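Local coordinates for protein nigerythrin (Desulfovibrio vulgaris subsp. vulgaris, PDB 1YUZ) that shows NADH peroxidase activity in vitro, pairing a rubredoxin-like iron centre with a hemerythrin-like diiron centre in each subunit of a homodimer, at residues S22-G27 with P124-K129. Sequence-based numbering, arbitrary orientation. Where two conformers were deposited one is given.
Sequences SKTAVG and PAFIRK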
loop_
_atom_site.group_PDB
_atom_site.type_symbol
_atom_site.label_atom_id
_atom_site.label_comp_id
_atom_site.label_asym_id
_atom_site.label_seq_id
_atom_site.Cartn_x
_atom_site.Cartn_y
_atom_site.Cartn_z
ATOM N N SER B 22 -10.334 -3.896 -14.772
ATOM C CA SER B 22 -9.088 -4.648 -14.848
ATOM C C SER B 22 -8.233 -4.340 -16.069
ATOM O O SER B 22 -8.744 -4.142 -17.168
ATOM C CB SER B 22 -9.387 -6.146 -14.811
ATOM O OG SER B 22 -8.211 -6.899 -15.037
ATOM N N LYS B 23 -6.921 -4.320 -15.861
ATOM C CA LYS B 23 -5.966 -4.044 -16.928
ATOM C C LYS B 23 -5.238 -5.340 -17.275
ATOM O O LYS B 23 -4.116 -5.321 -17.786
ATOM C CB LYS B 23 -4.950 -3.001 -16.457
ATOM C CG LYS B 23 -5.571 -1.735 -15.886
ATOM C CD LYS B 23 -4.516 -0.835 -15.263
ATOM C CE LYS B 23 -5.138 0.415 -14.656
ATOM N NZ LYS B 23 -4.112 1.283 -14.012
ATOM N N THR B 24 -5.887 -6.468 -17.007
ATOM C CA THR B 24 -5.281 -7.768 -17.260
ATOM C C THR B 24 -5.921 -8.568 -18.391
ATOM O O THR B 24 -7.134 -8.784 -18.412
ATOM C CB THR B 24 -5.313 -8.642 -15.983
ATOM O OG1 THR B 24 -4.672 -7.946 -14.906
ATOM C CG2 THR B 24 -4.594 -9.961 -16.219
ATOM N N ALA B 25 -5.088 -9.010 -19.327
ATOM C CA ALA B 25 -5.555 -9.826 -20.437
ATOM C C ALA B 25 -5.674 -11.237 -19.883
ATOM O O ALA B 25 -4.717 -11.770 -19.320
ATOM C CB ALA B 25 -4.552 -9.800 -21.566
ATOM N N VAL B 26 -6.849 -11.834 -20.035
ATOM C CA VAL B 26 -7.082 -13.178 -19.529
ATOM C C VAL B 26 -7.288 -14.190 -20.646
ATOM O O VAL B 26 -8.198 -14.053 -21.462
ATOM C CB VAL B 26 -8.313 -13.216 -18.602
ATOM C CG1 VAL B 26 -8.547 -14.633 -18.103
ATOM C CG2 VAL B 26 -8.106 -12.272 -17.429
ATOM N N GLY B 27 -6.429 -15.202 -20.674
ATOM C CA GLY B 27 -6.538 -16.245 -21.674
ATOM C C GLY B 27 -6.804 -17.549 -20.952
ATOM O O GLY B 27 -7.424 -17.553 -19.889
ATOM N N PRO B 124 -6.285 -12.045 -9.048
ATOM C CA PRO B 124 -7.712 -12.358 -8.895
ATOM C C PRO B 124 -8.334 -12.739 -10.249
ATOM O O PRO B 124 -9.187 -13.624 -10.320
ATOM C CB PRO B 124 -8.286 -11.062 -8.335
ATOM C CG PRO B 124 -7.179 -10.582 -7.455
ATOM C CD PRO B 124 -5.945 -10.802 -8.327
ATOM N N ALA B 125 -7.893 -12.084 -11.323
ATOM C CA ALA B 125 -8.412 -12.376 -12.661
ATOM C C ALA B 125 -8.040 -13.795 -13.073
ATOM O O ALA B 125 -8.865 -14.535 -13.620
ATOM C CB ALA B 125 -7.852 -11.382 -13.673
ATOM N N PHE B 126 -6.793 -14.171 -12.816
ATOM C CA PHE B 126 -6.312 -15.502 -13.164
ATOM C C PHE B 126 -6.948 -16.571 -12.283
ATOM O O PHE B 126 -7.227 -17.677 -12.743
ATOM C CB PHE B 126 -4.791 -15.560 -13.029
ATOM C CG PHE B 126 -4.052 -14.757 -14.065
ATOM C CD1 PHE B 126 -2.674 -14.607 -13.976
ATOM C CD2 PHE B 126 -4.723 -14.172 -15.139
ATOM C CE1 PHE B 126 -1.968 -13.892 -14.937
ATOM C CE2 PHE B 126 -4.024 -13.454 -16.108
ATOM C CZ PHE B 126 -2.647 -13.314 -16.006
ATOM N N ILE B 127 -7.169 -16.248 -11.015
ATOM C CA ILE B 127 -7.799 -17.191 -10.101
ATOM C C ILE B 127 -9.215 -17.478 -10.583
ATOM O O ILE B 127 -9.637 -18.631 -10.646
ATOM C CB ILE B 127 -7.855 -16.623 -8.665
ATOM C CG1 ILE B 127 -6.437 -16.540 -8.090
ATOM C CG2 ILE B 127 -8.751 -17.493 -7.789
ATOM C CD1 ILE B 127 -6.349 -15.773 -6.794
ATOM N N ARG B 128 -9.947 -16.424 -10.927
ATOM C CA ARG B 128 -11.314 -16.583 -11.400
ATOM C C ARG B 128 -11.369 -17.464 -12.642
ATOM O O ARG B 128 -12.214 -18.354 -12.739
ATOM C CB ARG B 128 -11.931 -15.219 -11.709
ATOM C CG ARG B 128 -13.363 -15.303 -12.201
ATOM C CD ARG B 128 -14.283 -15.885 -11.139
ATOM N NE ARG B 128 -15.583 -16.248 -11.698
ATOM C CZ ARG B 128 -16.628 -16.647 -10.979
ATOM N NH1 ARG B 128 -16.537 -16.736 -9.659
ATOM N NH2 ARG B 128 -17.767 -16.958 -11.581
ATOM N N LYS B 129 -10.470 -17.220 -13.590
ATOM C CA LYS B 129 -10.442 -18.007 -14.817
ATOM C C LYS B 129 -10.138 -19.467 -14.495
ATOM O O LYS B 129 -10.750 -20.367 -15.064
ATOM C CB LYS B 129 -9.396 -17.458 -15.790
ATOM C CG LYS B 129 -9.297 -18.228 -17.107
ATOM C CD LYS B 129 -10.550 -18.072 -17.959
ATOM C CE LYS B 129 -10.386 -18.745 -19.314
ATOM N NZ LYS B 129 -11.561 -18.507 -20.199
#
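Ser22 opens the segment with an ST turn: its OG accepts the backbone N-H of Thr24, 3.1 Å away at an N-H...O angle of 150°. The same hydroxyl hydrogen-bonds to Asp121, one turn of helix before Pro124, and OD2 of that carboxylate takes the backbone N-H of Lys23, so the turn is tied to the helix that the next residues pack on. Thr24 suits its place because its two branches do different work. Thr24 OG1 stands beside its own backbone N and is hydrogen-bonded to Asp121 and Tyr117, whereas Thr24 CG2, anti to that N, meets the far end of the Phe126 ring obliquely, 3.5 Å from Phe126 CE2. Ala25 turns its methyl group away from the helix and presents its carbonyl instead; Ala25 O lies in the plane of the Phe126 ring at its edge, 3.7 Å from Phe126 CE2, where the slightly positive ring hydrogens suit a carbonyl oxygen. With chi1 at -70°, the ring points toward Asn32 and Ala35 of helix 29-56, which it touches, while Phe142 meets it at about 45°. Val26 straddles one turn of the helix. Val26 CG2 rests 3.9 Å from the small CB of Ala125, which lets the segment come close, and Val26 CG1 lies 3.7 Å from CB of Lys129. At Gly27 the peptide meets the lysine's aliphatic stem: the Lys129 chain, bent at chi2, lays Lys129 CE 3.2 Å from Gly27 O, while Gly27 N is hydrogen-bonded to Asn32 OD1. A polar turn is thus followed by mostly van der Waals contact, as a loop leading into helix 29-56 is laid along helix 104-132, covering the outside of the ferritin-like four-helix bundle that houses the diiron site.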